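PDB 3N6X: putative glutathionylspermidine synthase from Methylobacillus flagellatus, which is probably an ATP-dependent ligase of the circularly permuted ATP-grasp type, though its reaction and substrates remain inferred. Local coordinates for residues Ile70-Trp84 with Ser460-Lys473. Sequence-based numbering, arbitrary orientation.
Sequences IPFDVVPRILSASEW and SSQGGGTKDTWILK
With CG of W470 set anti to its carbonyl carbon (chi1 -69°), the indole lies beneath P76, whose CG stands 3.5 Å from the centroid of the six-membered ring and almost on its normal, a CH-pi contact over the face. I78 runs alongside the same indole, and CG1 comes within 3.8 Å of W470 CE3. W470 NE1 donates a somewhat bent bond (140°) to D468 OD2, which lies in the indole plane while the N-H meets the carboxylate from above, and this helps to set the ring's rotation; R177 forms a salt bridge with that same oxygen. Without the indole, as with an alanine here, P76 and I78 would probably face a gap, and D468 OD2 would lose the indole N-H while keeping R177. These side chains sit on a backbone pairing that illustrates how two chain segments can pair in two separate places with loops between: 77-79 runs parallel to 469-471 in the large mixed sheet, and 446-450 pairs antiparallel with the earlier part of strand 464-471, through G465 and K467. The ladder begins with R77 N to D468 O and ends with L472 N to L79 O, whereas F72 and T466 form a separate bridge, the register slipping by two residues in between. K467 spans this break. Its extended chain bends only at the last torsion (chi4 -94°), bringing NZ 2.7 Å from D73 OD2 in a salt bridge on the anti side and 2.8 Å from V75 O; P415 O accepts a third bond from this buried ammonium group. A water likewise joins D73 O to D468 N across the slip. Beyond the ladder, S80 and E83 form a capping box that starts helix 81-105, from which W84 lays one indole face against I471, with CE3 3.5 Å from I471 CG1.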
ATOM      1  N   ILE A  70     -15.685   5.960   5.242  1.00 68.39           N
ATOM      2  CA  ILE A  70     -14.704   6.952   4.762  1.00 65.72           C
ATOM      3  C   ILE A  70     -15.324   7.863   3.673  1.00 63.98           C
ATOM      4  O   ILE A  70     -15.915   7.356   2.721  1.00 62.99           O
ATOM      5  CB  ILE A  70     -13.399   6.237   4.261  1.00 68.58           C
ATOM      6  CG1 ILE A  70     -12.711   5.457   5.416  1.00 68.71           C
ATOM      7  CG2 ILE A  70     -12.417   7.232   3.581  1.00 68.96           C
ATOM      8  CD1 ILE A  70     -11.598   4.486   4.975  1.00 74.17           C
ATOM      9  N   PRO A  71     -15.185   9.211   3.785  1.00 57.67           N
ATOM     10  CA  PRO A  71     -15.758  10.093   2.750  1.00 56.18           C
ATOM     11  C   PRO A  71     -15.179   9.848   1.354  1.00 58.01           C
ATOM     12  O   PRO A  71     -14.018   9.475   1.214  1.00 56.81           O
ATOM     13  CB  PRO A  71     -15.435  11.505   3.255  1.00 57.79           C
ATOM     14  CG  PRO A  71     -15.130  11.347   4.699  1.00 62.71           C
ATOM     15  CD  PRO A  71     -14.530   9.992   4.855  1.00 58.70           C
ATOM     16  N   PHE A  72     -16.005  10.048   0.327  1.00 53.87           N
ATOM     17  CA  PHE A  72     -15.606   9.879  -1.060  1.00 53.30           C
ATOM     18  C   PHE A  72     -15.770  11.185  -1.828  1.00 53.37           C
ATOM     19  O   PHE A  72     -16.793  11.859  -1.685  1.00 53.71           O
ATOM     20  CB  PHE A  72     -16.420   8.753  -1.722  1.00 55.76           C
ATOM     21  CG  PHE A  72     -16.095   8.520  -3.179  1.00 58.22           C
ATOM     22  CD1 PHE A  72     -14.906   7.904  -3.555  1.00 61.27           C
ATOM     23  CD2 PHE A  72     -16.985   8.905  -4.177  1.00 61.64           C
ATOM     24  CE1 PHE A  72     -14.603   7.697  -4.904  1.00 62.67           C
ATOM     25  CE2 PHE A  72     -16.686   8.685  -5.528  1.00 64.70           C
ATOM     26  CZ  PHE A  72     -15.501   8.078  -5.881  1.00 62.55           C
ATOM     27  N   ASP A  73     -14.745  11.563  -2.605  1.00 46.41           N
ATOM     28  CA  ASP A  73     -14.782  12.745  -3.458  1.00 45.41           C
ATOM     29  C   ASP A  73     -14.953  12.291  -4.911  1.00 50.47           C
ATOM     30  O   ASP A  73     -14.298  11.332  -5.341  1.00 50.29           O
ATOM     31  CB  ASP A  73     -13.511  13.580  -3.295  1.00 46.33           C
ATOM     32  CG  ASP A  73     -13.569  14.912  -4.017  1.00 55.44           C
ATOM     33  OD1 ASP A  73     -14.327  15.806  -3.561  1.00 56.61           O
ATOM     34  OD2 ASP A  73     -12.808  15.092  -4.994  1.00 57.92           O
ATOM     35  N   VAL A  74     -15.853  12.958  -5.659  1.00 46.53           N
ATOM     36  CA  VAL A  74     -16.198  12.569  -7.036  1.00 45.45           C
ATOM     37  C   VAL A  74     -15.253  13.110  -8.112  1.00 49.01           C
ATOM     38  O   VAL A  74     -15.434  12.794  -9.292  1.00 50.76           O
ATOM     39  CB  VAL A  74     -17.703  12.799  -7.377  1.00 48.65           C
ATOM     40  CG1 VAL A  74     -18.609  12.046  -6.398  1.00 48.03           C
ATOM     41  CG2 VAL A  74     -18.051  14.288  -7.404  1.00 48.27           C
ATOM     42  N   VAL A  75     -14.243  13.907  -7.725  1.00 42.87           N
ATOM     43  CA  VAL A  75     -13.264  14.398  -8.703  1.00 41.65           C
ATOM     44  C   VAL A  75     -12.136  13.366  -8.810  1.00 46.74           C
ATOM     45  O   VAL A  75     -11.439  13.117  -7.820  1.00 47.18           O
ATOM     46  CB  VAL A  75     -12.729  15.814  -8.382  1.00 44.06           C
ATOM     47  CG1 VAL A  75     -11.908  16.363  -9.552  1.00 42.80           C
ATOM     48  CG2 VAL A  75     -13.872  16.766  -8.027  1.00 43.74           C
ATOM     49  N   PRO A  76     -12.012  12.657  -9.960  1.00 41.69           N
ATOM     50  CA  PRO A  76     -10.993  11.607 -10.048  1.00 40.89           C
ATOM     51  C   PRO A  76      -9.574  12.152 -10.098  1.00 44.50           C
ATOM     52  O   PRO A  76      -9.343  13.296 -10.513  1.00 43.78           O
ATOM     53  CB  PRO A  76     -11.350  10.879 -11.345  1.00 42.47           C
ATOM     54  CG  PRO A  76     -12.013  11.919 -12.182  1.00 46.91           C
ATOM     55  CD  PRO A  76     -12.778  12.779 -11.221  1.00 42.65           C
ATOM     56  N   ARG A  77      -8.621  11.320  -9.694  1.00 39.83           N
ATOM     57  CA  ARG A  77      -7.209  11.611  -9.818  1.00 38.56           C
ATOM     58  C   ARG A  77      -6.809  11.018 -11.172  1.00 41.16           C
ATOM     59  O   ARG A  77      -6.807   9.801 -11.327  1.00 40.84           O
ATOM     60  CB  ARG A  77      -6.441  10.945  -8.649  1.00 38.35           C
ATOM     61  CG  ARG A  77      -4.942  11.016  -8.760  1.00 47.82           C
ATOM     62  CD  ARG A  77      -4.416  12.320  -8.216  1.00 54.62           C
ATOM     63  NE  ARG A  77      -2.966  12.413  -8.342  1.00 63.84           N
ATOM     64  CZ  ARG A  77      -2.107  11.903  -7.464  1.00 76.12           C
ATOM     65  NH1 ARG A  77      -2.548  11.228  -6.406  1.00 63.42           N
ATOM     66  NH2 ARG A  77      -0.800  12.043  -7.648  1.00 58.42           N
ATOM     67  N   ILE A  78      -6.632  11.868 -12.189  1.00 38.33           N
ATOM     68  CA  ILE A  78      -6.351  11.379 -13.553  1.00 37.11           C
ATOM     69  C   ILE A  78      -4.867  11.376 -13.846  1.00 40.13           C
ATOM     70  O   ILE A  78      -4.202  12.374 -13.616  1.00 40.96           O
ATOM     71  CB  ILE A  78      -7.167  12.150 -14.650  1.00 39.40           C
ATOM     72  CG1 ILE A  78      -8.644  12.357 -14.220  1.00 39.55           C
ATOM     73  CG2 ILE A  78      -7.082  11.427 -16.002  1.00 38.46           C
ATOM     74  CD1 ILE A  78      -9.455  13.311 -15.115  1.00 42.05           C
ATOM     75  N   LEU A  79      -4.348  10.245 -14.368  1.00 35.37           N
ATOM     76  CA  LEU A  79      -2.944  10.099 -14.757  1.00 34.29           C
ATOM     77  C   LEU A  79      -2.877   9.683 -16.206  1.00 37.84           C
ATOM     78  O   LEU A  79      -3.662   8.846 -16.634  1.00 38.11           O
ATOM     79  CB  LEU A  79      -2.226   9.049 -13.869  1.00 33.89           C
ATOM     80  CG  LEU A  79      -2.251   9.304 -12.340  1.00 38.26           C
ATOM     81  CD1 LEU A  79      -1.855   8.054 -11.574  1.00 38.65           C
ATOM     82  CD2 LEU A  79      -1.348  10.473 -11.949  1.00 38.80           C
ATOM     83  N   SER A  80      -1.962  10.281 -16.981  1.00 34.64           N
ATOM     84  CA  SER A  80      -1.818   9.948 -18.400  1.00 34.17           C
ATOM     85  C   SER A  80      -1.155   8.601 -18.588  1.00 36.19           C
ATOM     86  O   SER A  80      -0.505   8.092 -17.669  1.00 35.06           O
ATOM     87  CB  SER A  80      -1.029  11.037 -19.133  1.00 38.58           C
ATOM     88  OG  SER A  80       0.343  11.048 -18.769  1.00 45.34           O
ATOM     89  N   ALA A  81      -1.276   8.039 -19.789  1.00 32.92           N
ATOM     90  CA  ALA A  81      -0.648   6.773 -20.129  1.00 33.77           C
ATOM     91  C   ALA A  81       0.869   6.831 -19.953  1.00 39.16           C
ATOM     92  O   ALA A  81       1.465   5.841 -19.541  1.00 38.91           O
ATOM     93  CB  ALA A  81      -0.992   6.383 -21.561  1.00 34.56           C
ATOM     94  N   SER A  82       1.492   7.986 -20.248  1.00 37.03           N
ATOM     95  CA  SER A  82       2.949   8.109 -20.137  1.00 37.24           C
ATOM     96  C   SER A  82       3.411   8.272 -18.676  1.00 39.86           C
ATOM     97  O   SER A  82       4.415   7.665 -18.289  1.00 38.52           O
ATOM     98  CB  SER A  82       3.486   9.223 -21.040  1.00 40.72           C
ATOM     99  OG  SER A  82       3.086  10.505 -20.588  1.00 53.95           O
ATOM    100  N   GLU A  83       2.661   9.058 -17.861  1.00 36.55           N
ATOM    101  CA  GLU A  83       2.930   9.196 -16.410  1.00 37.08           C
ATOM    102  C   GLU A  83       2.861   7.808 -15.735  1.00 40.91           C
ATOM    103  O   GLU A  83       3.748   7.458 -14.963  1.00 41.23           O
ATOM    104  CB  GLU A  83       1.904  10.142 -15.729  1.00 38.56           C
ATOM    105  CG  GLU A  83       2.106  11.617 -16.049  1.00 52.52           C
ATOM    106  CD  GLU A  83       0.963  12.559 -15.688  1.00 74.83           C
ATOM    107  OE1 GLU A  83      -0.162  12.073 -15.423  1.00 62.34           O
ATOM    108  OE2 GLU A  83       1.182  13.791 -15.737  1.00 72.18           O
ATOM    109  N   TRP A  84       1.814   7.014 -16.062  1.00 35.52           N
ATOM    110  CA  TRP A  84       1.639   5.687 -15.483  1.00 33.79           C
ATOM    111  C   TRP A  84       2.720   4.717 -15.926  1.00 37.03           C
ATOM    112  O   TRP A  84       3.173   3.919 -15.115  1.00 35.46           O
ATOM    113  CB  TRP A  84       0.250   5.122 -15.785  1.00 31.09           C
ATOM    114  CG  TRP A  84       0.020   3.775 -15.164  1.00 30.80           C
ATOM    115  CD1 TRP A  84       0.056   2.566 -15.795  1.00 33.10           C
ATOM    116  CD2 TRP A  84      -0.183   3.496 -13.766  1.00 30.28           C
ATOM    117  NE1 TRP A  84      -0.220   1.559 -14.897  1.00 32.18           N
ATOM    118  CE2 TRP A  84      -0.328   2.096 -13.637  1.00 33.55           C
ATOM    119  CE3 TRP A  84      -0.297   4.297 -12.614  1.00 31.66           C
ATOM    120  CZ2 TRP A  84      -0.586   1.478 -12.404  1.00 32.48           C
ATOM    121  CZ3 TRP A  84      -0.609   3.691 -11.403  1.00 32.91           C
ATOM    122  CH2 TRP A  84      -0.734   2.296 -11.303  1.00 33.36           C
ATOM    123  N   SER A 460      -7.720   8.489   7.080  1.00 93.03           N
ATOM    124  CA  SER A 460      -9.164   8.570   7.353  1.00 93.54           C
ATOM    125  C   SER A 460      -9.527   8.948   8.806  1.00 98.93           C
ATOM    126  O   SER A 460     -10.654   9.389   9.060  1.00 98.56           O
ATOM    127  CB  SER A 460      -9.853   7.266   6.952  1.00 97.00           C
ATOM    128  OG  SER A 460      -9.018   6.138   7.170  1.00104.73           O
ATOM    129  N   SER A 461      -8.567   8.786   9.748  1.00 96.14           N
ATOM    130  CA  SER A 461      -8.750   9.093  11.171  1.00 96.07           C
ATOM    131  C   SER A 461      -9.035  10.585  11.433  1.00 99.78           C
ATOM    132  O   SER A 461      -9.846  10.904  12.310  1.00 99.84           O
ATOM    133  CB  SER A 461      -7.532   8.643  11.970  1.00 99.82           C
ATOM    134  N   GLN A 462      -8.368  11.495  10.677  1.00 94.95           N
ATOM    135  CA  GLN A 462      -8.548  12.940  10.852  1.00 93.74           C
ATOM    136  C   GLN A 462      -8.749  13.680   9.515  1.00 94.46           C
ATOM    137  O   GLN A 462      -7.794  14.239   8.955  1.00 94.06           O
ATOM    138  CB  GLN A 462      -7.385  13.545  11.663  1.00 95.25           C
ATOM    139  N   GLY A 463      -9.994  13.671   9.028  1.00 88.12           N
ATOM    140  CA  GLY A 463     -10.403  14.368   7.805  1.00 86.21           C
ATOM    141  C   GLY A 463      -9.882  13.781   6.504  1.00 85.15           C
ATOM    142  O   GLY A 463      -9.667  14.515   5.532  1.00 84.06           O
ATOM    143  N   GLY A 464      -9.722  12.461   6.471  1.00 78.36           N
ATOM    144  CA  GLY A 464      -9.233  11.761   5.289  1.00 76.55           C
ATOM    145  C   GLY A 464     -10.326  11.083   4.490  1.00 75.59           C
ATOM    146  O   GLY A 464     -11.241  10.483   5.063  1.00 75.72           O
ATOM    147  N   GLY A 465     -10.220  11.170   3.163  1.00 67.34           N
ATOM    148  CA  GLY A 465     -11.168  10.547   2.244  1.00 65.01           C
ATOM    149  C   GLY A 465     -10.502   9.836   1.082  1.00 62.80           C
ATOM    150  O   GLY A 465      -9.276   9.765   1.022  1.00 61.87           O
ATOM    151  N   THR A 466     -11.307   9.281   0.150  1.00 55.78           N
ATOM    152  CA  THR A 466     -10.763   8.614  -1.045  1.00 53.54           C
ATOM    153  C   THR A 466     -11.302   9.189  -2.346  1.00 53.82           C
ATOM    154  O   THR A 466     -12.320   9.892  -2.362  1.00 52.24           O
ATOM    155  CB  THR A 466     -10.936   7.097  -1.005  1.00 58.93           C
ATOM    156  OG1 THR A 466     -12.320   6.780  -1.038  1.00 61.76           O
ATOM    157  CG2 THR A 466     -10.255   6.453   0.191  1.00 57.91           C
ATOM    158  N   LYS A 467     -10.594   8.893  -3.439  1.00 48.09           N
ATOM    159  CA  LYS A 467     -10.923   9.298  -4.797  1.00 45.73           C
ATOM    160  C   LYS A 467     -10.719   8.102  -5.691  1.00 47.35           C
ATOM    161  O   LYS A 467      -9.978   7.184  -5.329  1.00 47.88           O
ATOM    162  CB  LYS A 467      -9.973  10.414  -5.263  1.00 46.52           C
ATOM    163  CG  LYS A 467     -10.256  11.779  -4.679  1.00 45.56           C
ATOM    164  CD  LYS A 467      -9.221  12.763  -5.156  1.00 48.94           C
ATOM    165  CE  LYS A 467      -9.578  14.187  -4.817  1.00 59.46           C
ATOM    166  NZ  LYS A 467     -10.298  14.850  -5.932  1.00 61.52           N
ATOM    167  N   ASP A 468     -11.317   8.126  -6.879  1.00 41.06           N
ATOM    168  CA  ASP A 468     -11.067   7.117  -7.902  1.00 39.21           C
ATOM    169  C   ASP A 468      -9.811   7.567  -8.644  1.00 39.84           C
ATOM    170  O   ASP A 468      -9.608   8.769  -8.810  1.00 41.00           O
ATOM    171  CB  ASP A 468     -12.263   7.049  -8.879  1.00 40.57           C
ATOM    172  CG  ASP A 468     -12.192   5.956  -9.936  1.00 39.59           C
ATOM    173  OD1 ASP A 468     -11.272   5.102  -9.855  1.00 38.05           O
ATOM    174  OD2 ASP A 468     -13.056   5.948 -10.837  1.00 39.77           O
ATOM    175  N   THR A 469      -8.951   6.630  -9.047  1.00 33.84           N
ATOM    176  CA  THR A 469      -7.743   6.962  -9.816  1.00 32.78           C
ATOM    177  C   THR A 469      -7.911   6.452 -11.228  1.00 35.52           C
ATOM    178  O   THR A 469      -8.078   5.240 -11.442  1.00 32.93           O
ATOM    179  CB  THR A 469      -6.461   6.392  -9.147  1.00 37.14           C
ATOM    180  OG1 THR A 469      -6.419   6.799  -7.788  1.00 34.25           O
ATOM    181  CG2 THR A 469      -5.177   6.831  -9.860  1.00 31.65           C
ATOM    182  N   TRP A 470      -7.869   7.369 -12.197  1.00 33.38           N
ATOM    183  CA  TRP A 470      -8.020   7.030 -13.605  1.00 33.84           C
ATOM    184  C   TRP A 470      -6.674   6.959 -14.294  1.00 36.98           C
ATOM    185  O   TRP A 470      -5.919   7.930 -14.269  1.00 37.17           O
ATOM    186  CB  TRP A 470      -8.882   8.077 -14.315  1.00 33.23           C
ATOM    187  CG  TRP A 470     -10.333   8.097 -13.922  1.00 34.83           C
ATOM    188  CD1 TRP A 470     -10.963   7.287 -13.019  1.00 37.77           C
ATOM    189  CD2 TRP A 470     -11.340   8.963 -14.457  1.00 35.06           C
ATOM    190  NE1 TRP A 470     -12.296   7.618 -12.935  1.00 37.56           N
ATOM    191  CE2 TRP A 470     -12.555   8.644 -13.810  1.00 39.18           C
ATOM    192  CE3 TRP A 470     -11.331   9.989 -15.425  1.00 36.19           C
ATOM    193  CZ2 TRP A 470     -13.756   9.297 -14.114  1.00 38.58           C
ATOM    194  CZ3 TRP A 470     -12.516  10.649 -15.708  1.00 37.94           C
ATOM    195  CH2 TRP A 470     -13.712  10.299 -15.063  1.00 38.72           C
ATOM    196  N   ILE A 471      -6.370   5.821 -14.919  1.00 32.59           N
ATOM    197  CA  ILE A 471      -5.179   5.690 -15.741  1.00 31.75           C
ATOM    198  C   ILE A 471      -5.656   5.649 -17.178  1.00 36.87           C
ATOM    199  O   ILE A 471      -6.470   4.788 -17.537  1.00 36.11           O
ATOM    200  CB  ILE A 471      -4.278   4.466 -15.340  1.00 34.54           C
ATOM    201  CG1 ILE A 471      -3.411   4.794 -14.085  1.00 35.37           C
ATOM    202  CG2 ILE A 471      -3.350   4.069 -16.493  1.00 33.75           C
ATOM    203  CD1 ILE A 471      -4.108   4.856 -12.747  1.00 34.91           C
ATOM    204  N   LEU A 472      -5.252   6.644 -17.973  1.00 34.41           N
ATOM    205  CA  LEU A 472      -5.672   6.739 -19.373  1.00 34.42           C
ATOM    206  C   LEU A 472      -4.951   5.738 -20.246  1.00 38.95           C
ATOM    207  O   LEU A 472      -3.765   5.481 -20.032  1.00 38.45           O
ATOM    208  CB  LEU A 472      -5.511   8.170 -19.909  1.00 34.01           C
ATOM    209  CG  LEU A 472      -6.278   9.264 -19.140  1.00 37.43           C
ATOM    210  CD1 LEU A 472      -6.348  10.538 -19.951  1.00 36.76           C
ATOM    211  CD2 LEU A 472      -7.715   8.786 -18.730  1.00 36.40           C
ATOM    212  N   LYS A 473      -5.689   5.110 -21.188  1.00 36.39           N
ATOM    213  CA  LYS A 473      -5.151   4.066 -22.080  1.00 50.15           C
ATOM    214  C   LYS A 473      -4.137   4.593 -23.103  1.00 72.56           C
ATOM    215  O   LYS A 473      -4.276   5.706 -23.598  1.00 47.63           O
ATOM    216  CB  LYS A 473      -6.284   3.304 -22.776  1.00 51.22           C
ATOM    217  CG  LYS A 473      -6.997   2.323 -21.862  1.00 54.90           C
ATOM    218  CD  LYS A 473      -8.077   1.548 -22.601  1.00 62.40           C
ATOM    219  CE  LYS A 473      -9.461   2.039 -22.268  1.00 71.06           C
ATOM    220  NZ  LYS A 473     -10.502   1.292 -23.013  1.00 77.40           N
TER
HETATM  221  O   HOH W   1     -13.154  10.287  -7.649  1.00 37.11           O